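Local coordinates for protein argininosuccinate lyase (Chelativorans sp., PDB 6RXA) that is an engineered variant of EDDS lyase, a C-N lyase of the aspartase/fumarase superfamily, whose family reaction is probably cleavage of argininosuccinate to fumarate and arginine, at residues Glu271-Phe276 / Val346-Pro351; Ile132-Gly137 / Ala338-Thr343; Ala141-Ala146 / Asp460-Leu465. The protein carries 2 engineered substitutions. All blocks are in the same frame, centred on the assembly; numbering follows the deposited sequence.

Three contacts of one helical chain illustrate how chemistry follows position in a fold. Interaction 1, the most polar and most extensive, lies toward the periphery, where a loop is pinned by backbone bonds and a histidine-carboxylate pair. Interaction 2 sits near the centre of the chain and joins two nearly parallel helices through small side chains and a bridging water. Interaction 3 is apolar, with buried aliphatic groups inside and a methionine-histidine pair at its exposed border. Helix 329-348 serves interactions 1 and 2, and helix 112-147 serves interactions 2 and 3. Lys145 further ties 141-146 to 346-351 by probable hydrogen bonds to Arg347 O and Leu349 O.

Interaction 1 of 3, residues Glu271-Phe276 / Val346-Pro351; sequences ELDASF and VRTLHP
Glu271 and His350 exchange two backbone hydrogen bonds, as an antiparallel hydrogen-bonded pair should: Glu271 N gives to His350 O at 2.9 Å, and His350 N gives to Glu271 O. The imidazole adds a third bond, nearly straight at 168°, from His350 NE2 to Asp273 OD1 over 2.9 Å. It meets the carboxylate on its anti side, with the acceptor in the ring plane. CG of Asp273 is anti to the backbone N (chi1 -166°), which carries the carboxylate to the imidazole; the two planes are nearly coplanar, 24° apart. The other carboxylate oxygen, OD2, is also taken up: Ser275 N, closing an Asx turn, and Ser275 OG reach it from opposite faces of its plane, the hydroxyl at 2.7 Å. Both oxygens are thus gripped, holding the group against rotation. One water accepts from Asp273 N and donates to Thr348 OG1, a hydroxyl also hydrogen-bonded to Gly344 O. Thr348 OG1 lies 3.4 Å from Asp273 CB and equally near CD2 of the Phe276 ring. Leu349 CD1 lies 3.6 Å from Glu271 O and also meets Leu272 CD2. Lys287 NZ forms a salt bridge with Glu271 OE1 and a hydrogen bond to Leu272 O. The backbone pair belongs to a two-stranded antiparallel sheet, 270-271 with 350-351, the second strand following helix 329-348; Leu349 packs on helix 236-262, and Phe276 on helix 20-31.

Interaction 2 of 3, residues Ile132-Gly137 / Ala338-Thr343; sequences IEAVIG and ATHAMT
Ala134 and Thr339 mark the closest backbone approach of helices 112-147 and 329-348, which pack side by side in the helical bundle of the aspartase/fumarase fold, nearly parallel, their local axes 9.2 Å apart and inclined by 16°. Their CA atoms lie 6.5 Å apart, and those of Gly137 and Thr343 6.9 Å. Thr339 has OG1 beside the backbone N (chi1 -59°), hydrogen-bonded to Leu335 O, which leaves CG2 anti to that N; this methyl rests 3.5 Å from Ala134 O and also against Ala134 CB. His340 brings NE2 to 3.9 Å from the same CB, approaching obliquely, while its ND1 is hydrogen-bonded to Glu24. The Thr343 methyl, CG2, sits 3.6 Å from Gly137 O. A single water donates to Ala134 O at 2.7 Å and to Thr343 OG1, bridging the helices. Thr343 OG1 in turn donates to Thr339 O, which also accepts Thr343 N from its opposite face. An alanine in place of Thr343 would probably leave the water without its second acceptor and open a small gap beside Gly137 O. Tyr138 packs on Thr339 and Thr343, while Phe248 of helix 236-262 and Leu183 of helix 168-193 cover Val135.

Interaction 3 of 3, residues Ala141-Ala146 / Asp460-Leu465; sequences AVVHKA and DAMAEL
Val143 meets Ala461, Met462 and Leu465 where two long helices, 112-147 and 451-500, pack in the helical bundle of the aspartase/fumarase fold. The local axes pass 10.6 Å apart, and the chain directions make an angle of 151°, so the helices are roughly antiparallel. Ala461 comes first, its methyl facing Val143 CG2 at 4.0 Å; the CA atoms of this pair are the closest across the contact. This buried alanine also touches Met173 of helix 168-193 and Arg139 of helix 112-147. Met462, next in sequence, lies at the exposed border. Its chain bends at chi2 and again at chi3 (-77°), the second bend placing CE 3.9 Å from His144 NE2. Its sulfur serves two neighbours, lying 3.9 Å from Val143 CG1 as well as against the imidazole. One turn after Ala461, Leu465 brings CD1 to 4.1 Å from Val143 CG2, the two side chains sliding past each other in opposite directions. Val143, whose CG1 is anti to its backbone N (chi1 173°), thus divides its branches: CG1 goes to the sulfur, and CG2 to both the alanine and the leucine. At the exposed border the Met-aromatic contact has the two side chains crossing at about a right angle, with Met462 SD at the imidazole edge, 3.7 Å from His144 NE2.

Interaction 1 of 3, residues Glu271-Phe276 / Val346-Pro351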
# COMPACT_ATOMS: atom_id res chain seq x y z
N GLU A 271 -14.43 22.91 -21.28
CA GLU A 271 -14.00 22.06 -22.39
C GLU A 271 -12.48 22.06 -22.45
O GLU A 271 -11.86 23.13 -22.37
CB GLU A 271 -14.58 22.56 -23.71
CG GLU A 271 -14.37 21.59 -24.86
CD GLU A 271 -15.11 21.98 -26.14
OE1 GLU A 271 -14.78 21.40 -27.19
OE2 GLU A 271 -16.02 22.84 -26.10
N LEU A 272 -11.89 20.88 -22.59
CA LEU A 272 -10.46 20.80 -22.81
C LEU A 272 -10.10 21.41 -24.15
O LEU A 272 -10.84 21.28 -25.13
CB LEU A 272 -10.03 19.34 -22.83
CG LEU A 272 -10.08 18.62 -21.49
CD1 LEU A 272 -9.82 17.12 -21.70
CD2 LEU A 272 -9.07 19.19 -20.50
N ASP A 273 -8.95 22.06 -24.21
CA ASP A 273 -8.39 22.40 -25.51
C ASP A 273 -8.23 21.12 -26.34
O ASP A 273 -7.87 20.07 -25.82
CB ASP A 273 -7.03 23.07 -25.36
CG ASP A 273 -6.58 23.74 -26.63
OD1 ASP A 273 -7.06 24.87 -26.89
OD2 ASP A 273 -5.80 23.13 -27.38
N ALA A 274 -8.50 21.24 -27.64
CA ALA A 274 -8.36 20.10 -28.55
C ALA A 274 -7.00 19.42 -28.41
O ALA A 274 -6.91 18.20 -28.56
CB ALA A 274 -8.51 20.57 -30.00
N SER A 275 -5.95 20.19 -28.13
CA SER A 275 -4.60 19.65 -28.04
C SER A 275 -4.38 18.80 -26.80
O SER A 275 -3.31 18.19 -26.67
CB SER A 275 -3.58 20.79 -28.09
OG SER A 275 -3.63 21.62 -26.94
N PHE A 276 -5.35 18.75 -25.89
CA PHE A 276 -5.26 17.94 -24.68
C PHE A 276 -6.33 16.85 -24.64
O PHE A 276 -6.50 16.20 -23.60
CB PHE A 276 -5.30 18.82 -23.43
CG PHE A 276 -4.01 19.52 -23.19
CD1 PHE A 276 -2.95 18.85 -22.60
CD2 PHE A 276 -3.81 20.82 -23.61
CE1 PHE A 276 -1.73 19.47 -22.41
CE2 PHE A 276 -2.59 21.44 -23.42
CZ PHE A 276 -1.56 20.77 -22.82
N VAL A 346 -4.53 23.34 -17.58
CA VAL A 346 -5.03 24.50 -16.86
C VAL A 346 -4.87 25.76 -17.70
O VAL A 346 -5.80 26.55 -17.87
CB VAL A 346 -4.34 24.63 -15.49
CG1 VAL A 346 -4.60 26.00 -14.89
CG2 VAL A 346 -4.78 23.50 -14.55
N ARG A 347 -3.68 25.94 -18.28
CA ARG A 347 -3.45 27.13 -19.08
C ARG A 347 -4.48 27.27 -20.20
O ARG A 347 -4.98 28.37 -20.47
CB ARG A 347 -2.03 27.08 -19.66
CG ARG A 347 -1.74 28.25 -20.60
CD ARG A 347 -0.32 28.18 -21.16
NE ARG A 347 -0.12 27.04 -22.04
CZ ARG A 347 0.58 25.95 -21.73
NH1 ARG A 347 1.16 25.83 -20.54
NH2 ARG A 347 0.70 24.98 -22.62
N THR A 348 -4.80 26.16 -20.86
CA THR A 348 -5.60 26.21 -22.07
C THR A 348 -7.06 25.85 -21.86
O THR A 348 -7.81 25.82 -22.84
CB THR A 348 -5.01 25.28 -23.15
OG1 THR A 348 -5.04 23.91 -22.73
CG2 THR A 348 -3.58 25.67 -23.45
N LEU A 349 -7.49 25.61 -20.62
CA LEU A 349 -8.88 25.21 -20.39
C LEU A 349 -9.86 26.28 -20.85
O LEU A 349 -9.63 27.48 -20.66
CB LEU A 349 -9.10 24.93 -18.91
CG LEU A 349 -10.40 24.24 -18.52
CD1 LEU A 349 -10.46 22.83 -19.08
CD2 LEU A 349 -10.54 24.22 -17.01
N HIS A 350 -10.94 25.84 -21.46
CA HIS A 350 -11.98 26.75 -21.94
C HIS A 350 -13.22 26.67 -21.06
O HIS A 350 -14.07 25.79 -21.26
CB HIS A 350 -12.35 26.39 -23.39
CG HIS A 350 -11.19 26.40 -24.33
ND1 HIS A 350 -10.74 27.55 -24.94
CD2 HIS A 350 -10.38 25.41 -24.76
CE1 HIS A 350 -9.70 27.27 -25.70
NE2 HIS A 350 -9.45 25.97 -25.59
N PRO A 351 -13.40 27.57 -20.10
CA PRO A 351 -14.65 27.56 -19.32
C PRO A 351 -15.82 28.04 -20.16
O PRO A 351 -15.67 28.94 -21.00
CB PRO A 351 -14.36 28.52 -18.17
CG PRO A 351 -13.32 29.46 -18.71
CD PRO A 351 -12.48 28.65 -19.68
O HOH W 1 -7.21 22.40 -21.80

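Interaction 2 of 3, residues Ile132-Gly137 / Ala338-Thr343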
# COMPACT_ATOMS: atom_id res chain seq x y z
N ILE A 132 10.68 20.43 -8.47
CA ILE A 132 10.32 21.75 -7.96
C ILE A 132 10.10 22.73 -9.10
O ILE A 132 9.15 23.51 -9.08
CB ILE A 132 11.39 22.24 -6.95
CG1 ILE A 132 11.28 21.39 -5.68
CG2 ILE A 132 11.22 23.72 -6.63
CD1 ILE A 132 12.43 21.54 -4.70
N GLU A 133 10.95 22.68 -10.13
CA GLU A 133 10.74 23.55 -11.29
C GLU A 133 9.40 23.27 -11.95
O GLU A 133 8.67 24.20 -12.31
CB GLU A 133 11.90 23.37 -12.26
CG GLU A 133 11.82 24.24 -13.49
CD GLU A 133 13.00 24.04 -14.41
OE1 GLU A 133 13.35 22.88 -14.69
OE2 GLU A 133 13.59 25.04 -14.86
N ALA A 134 9.05 21.98 -12.13
CA ALA A 134 7.78 21.64 -12.76
C ALA A 134 6.60 22.05 -11.90
O ALA A 134 5.59 22.57 -12.42
CB ALA A 134 7.74 20.13 -13.06
N VAL A 135 6.70 21.87 -10.58
CA VAL A 135 5.61 22.27 -9.68
C VAL A 135 5.44 23.79 -9.66
O VAL A 135 4.32 24.29 -9.62
CB VAL A 135 5.82 21.69 -8.27
CG1 VAL A 135 4.75 22.19 -7.30
CG2 VAL A 135 5.78 20.17 -8.34
N ILE A 136 6.55 24.54 -9.73
CA ILE A 136 6.45 25.99 -9.85
C ILE A 136 5.73 26.37 -11.14
O ILE A 136 4.85 27.23 -11.16
CB ILE A 136 7.84 26.64 -9.75
CG1 ILE A 136 8.38 26.55 -8.33
CG2 ILE A 136 7.78 28.09 -10.23
CD1 ILE A 136 9.84 27.00 -8.21
N GLY A 137 6.08 25.71 -12.25
CA GLY A 137 5.41 26.00 -13.51
C GLY A 137 3.92 25.72 -13.45
O GLY A 137 3.11 26.44 -14.04
N ALA A 338 2.96 14.11 -16.01
CA ALA A 338 1.63 14.48 -15.55
C ALA A 338 1.58 15.93 -15.11
O ALA A 338 0.59 16.63 -15.37
CB ALA A 338 1.22 13.57 -14.39
N THR A 339 2.63 16.41 -14.44
CA THR A 339 2.64 17.81 -14.01
C THR A 339 2.65 18.75 -15.19
O THR A 339 1.93 19.76 -15.20
CB THR A 339 3.85 18.06 -13.10
OG1 THR A 339 3.79 17.19 -11.96
CG2 THR A 339 3.86 19.49 -12.61
N HIS A 340 3.48 18.46 -16.20
CA HIS A 340 3.49 19.26 -17.42
C HIS A 340 2.15 19.21 -18.13
O HIS A 340 1.62 20.24 -18.57
CB HIS A 340 4.60 18.76 -18.34
CG HIS A 340 5.98 19.13 -17.88
ND1 HIS A 340 7.11 18.53 -18.39
CD2 HIS A 340 6.41 20.05 -16.99
CE1 HIS A 340 8.18 19.06 -17.83
NE2 HIS A 340 7.78 19.99 -16.98
N ALA A 341 1.56 18.02 -18.24
CA ALA A 341 0.27 17.90 -18.90
C ALA A 341 -0.79 18.75 -18.20
O ALA A 341 -1.56 19.46 -18.84
CB ALA A 341 -0.16 16.43 -18.95
N MET A 342 -0.84 18.68 -16.86
CA MET A 342 -1.86 19.43 -16.13
C MET A 342 -1.58 20.93 -16.16
O MET A 342 -2.52 21.73 -16.13
CB MET A 342 -2.00 18.88 -14.72
CG MET A 342 -2.65 17.50 -14.66
SD MET A 342 -4.30 17.46 -15.43
CE MET A 342 -5.15 18.66 -14.40
N THR A 343 -0.30 21.32 -16.25
CA THR A 343 0.04 22.72 -16.46
C THR A 343 -0.59 23.23 -17.75
O THR A 343 -1.23 24.29 -17.77
CB THR A 343 1.57 22.87 -16.52
OG1 THR A 343 2.14 22.45 -15.27
CG2 THR A 343 2.01 24.32 -16.80
O HOH W 2 4.93 22.45 -15.05

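Interaction 3 of 3, residues Ala141-Ala146 / Asp460-Leu465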
# COMPACT_ATOMS: atom_id res chain seq x y z
N ALA A 141 0.88 28.50 -13.80
CA ALA A 141 -0.26 28.40 -14.70
C ALA A 141 -1.58 28.55 -13.95
O ALA A 141 -2.51 29.20 -14.44
CB ALA A 141 -0.22 27.07 -15.45
N VAL A 142 -1.67 27.96 -12.75
CA VAL A 142 -2.87 28.03 -11.92
C VAL A 142 -3.16 29.47 -11.50
O VAL A 142 -4.29 29.95 -11.62
CB VAL A 142 -2.69 27.11 -10.71
CG1 VAL A 142 -3.70 27.38 -9.61
CG2 VAL A 142 -2.75 25.64 -11.14
N VAL A 143 -2.15 30.17 -10.97
CA VAL A 143 -2.36 31.52 -10.48
C VAL A 143 -2.64 32.49 -11.63
O VAL A 143 -3.52 33.36 -11.53
CB VAL A 143 -1.15 31.97 -9.65
CG1 VAL A 143 -1.28 33.44 -9.26
CG2 VAL A 143 -1.01 31.13 -8.41
N HIS A 144 -1.90 32.35 -12.73
CA HIS A 144 -2.09 33.25 -13.86
C HIS A 144 -3.46 33.03 -14.50
O HIS A 144 -4.10 33.99 -14.94
CB HIS A 144 -0.93 33.09 -14.85
CG HIS A 144 0.41 33.33 -14.23
ND1 HIS A 144 1.60 33.12 -14.90
CD2 HIS A 144 0.75 33.77 -12.99
CE1 HIS A 144 2.61 33.41 -14.10
NE2 HIS A 144 2.13 33.80 -12.94
N LYS A 145 -3.93 31.78 -14.53
CA LYS A 145 -5.30 31.50 -14.98
C LYS A 145 -6.32 32.12 -14.02
O LYS A 145 -7.29 32.74 -14.46
CB LYS A 145 -5.49 29.99 -15.10
CG LYS A 145 -6.77 29.54 -15.82
CD LYS A 145 -6.73 29.75 -17.32
CE LYS A 145 -7.83 28.94 -18.02
NZ LYS A 145 -7.68 29.01 -19.49
N ALA A 146 -6.10 31.97 -12.72
CA ALA A 146 -7.03 32.55 -11.75
C ALA A 146 -7.20 34.04 -11.97
O ALA A 146 -8.30 34.58 -11.86
CB ALA A 146 -6.55 32.28 -10.33
N ASP A 460 -0.62 37.76 -3.00
CA ASP A 460 0.24 37.02 -2.08
C ASP A 460 0.94 35.87 -2.79
O ASP A 460 2.13 35.61 -2.55
CB ASP A 460 -0.59 36.50 -0.90
CG ASP A 460 -0.92 37.60 0.10
OD1 ASP A 460 -0.36 38.71 -0.04
OD2 ASP A 460 -1.75 37.35 1.01
N ALA A 461 0.21 35.14 -3.65
CA ALA A 461 0.79 33.99 -4.33
C ALA A 461 1.87 34.42 -5.32
O ALA A 461 2.87 33.72 -5.51
CB ALA A 461 -0.31 33.20 -5.03
N MET A 462 1.68 35.57 -5.97
CA MET A 462 2.69 36.06 -6.90
C MET A 462 3.98 36.39 -6.14
O MET A 462 5.08 36.12 -6.64
CB MET A 462 2.17 37.27 -7.66
CG MET A 462 1.01 36.96 -8.61
SD MET A 462 1.51 35.99 -10.03
CE MET A 462 2.33 37.23 -11.04
N ALA A 463 3.86 36.95 -4.94
CA ALA A 463 5.06 37.19 -4.14
C ALA A 463 5.70 35.88 -3.71
O ALA A 463 6.93 35.76 -3.71
CB ALA A 463 4.70 38.05 -2.93
N GLU A 464 4.88 34.89 -3.33
CA GLU A 464 5.41 33.58 -2.97
C GLU A 464 6.10 32.92 -4.15
O GLU A 464 7.16 32.30 -3.99
CB GLU A 464 4.29 32.71 -2.39
CG GLU A 464 3.88 33.12 -0.98
CD GLU A 464 2.78 32.27 -0.38
OE1 GLU A 464 2.24 31.34 -1.03
OE2 GLU A 464 2.43 32.53 0.79
N LEU A 465 5.53 33.05 -5.35
CA LEU A 465 6.14 32.44 -6.53
C LEU A 465 7.50 33.04 -6.83
O LEU A 465 8.42 32.33 -7.27
CB LEU A 465 5.21 32.61 -7.73
CG LEU A 465 4.10 31.57 -7.84
CD1 LEU A 465 3.00 32.05 -8.77
CD2 LEU A 465 4.68 30.24 -8.34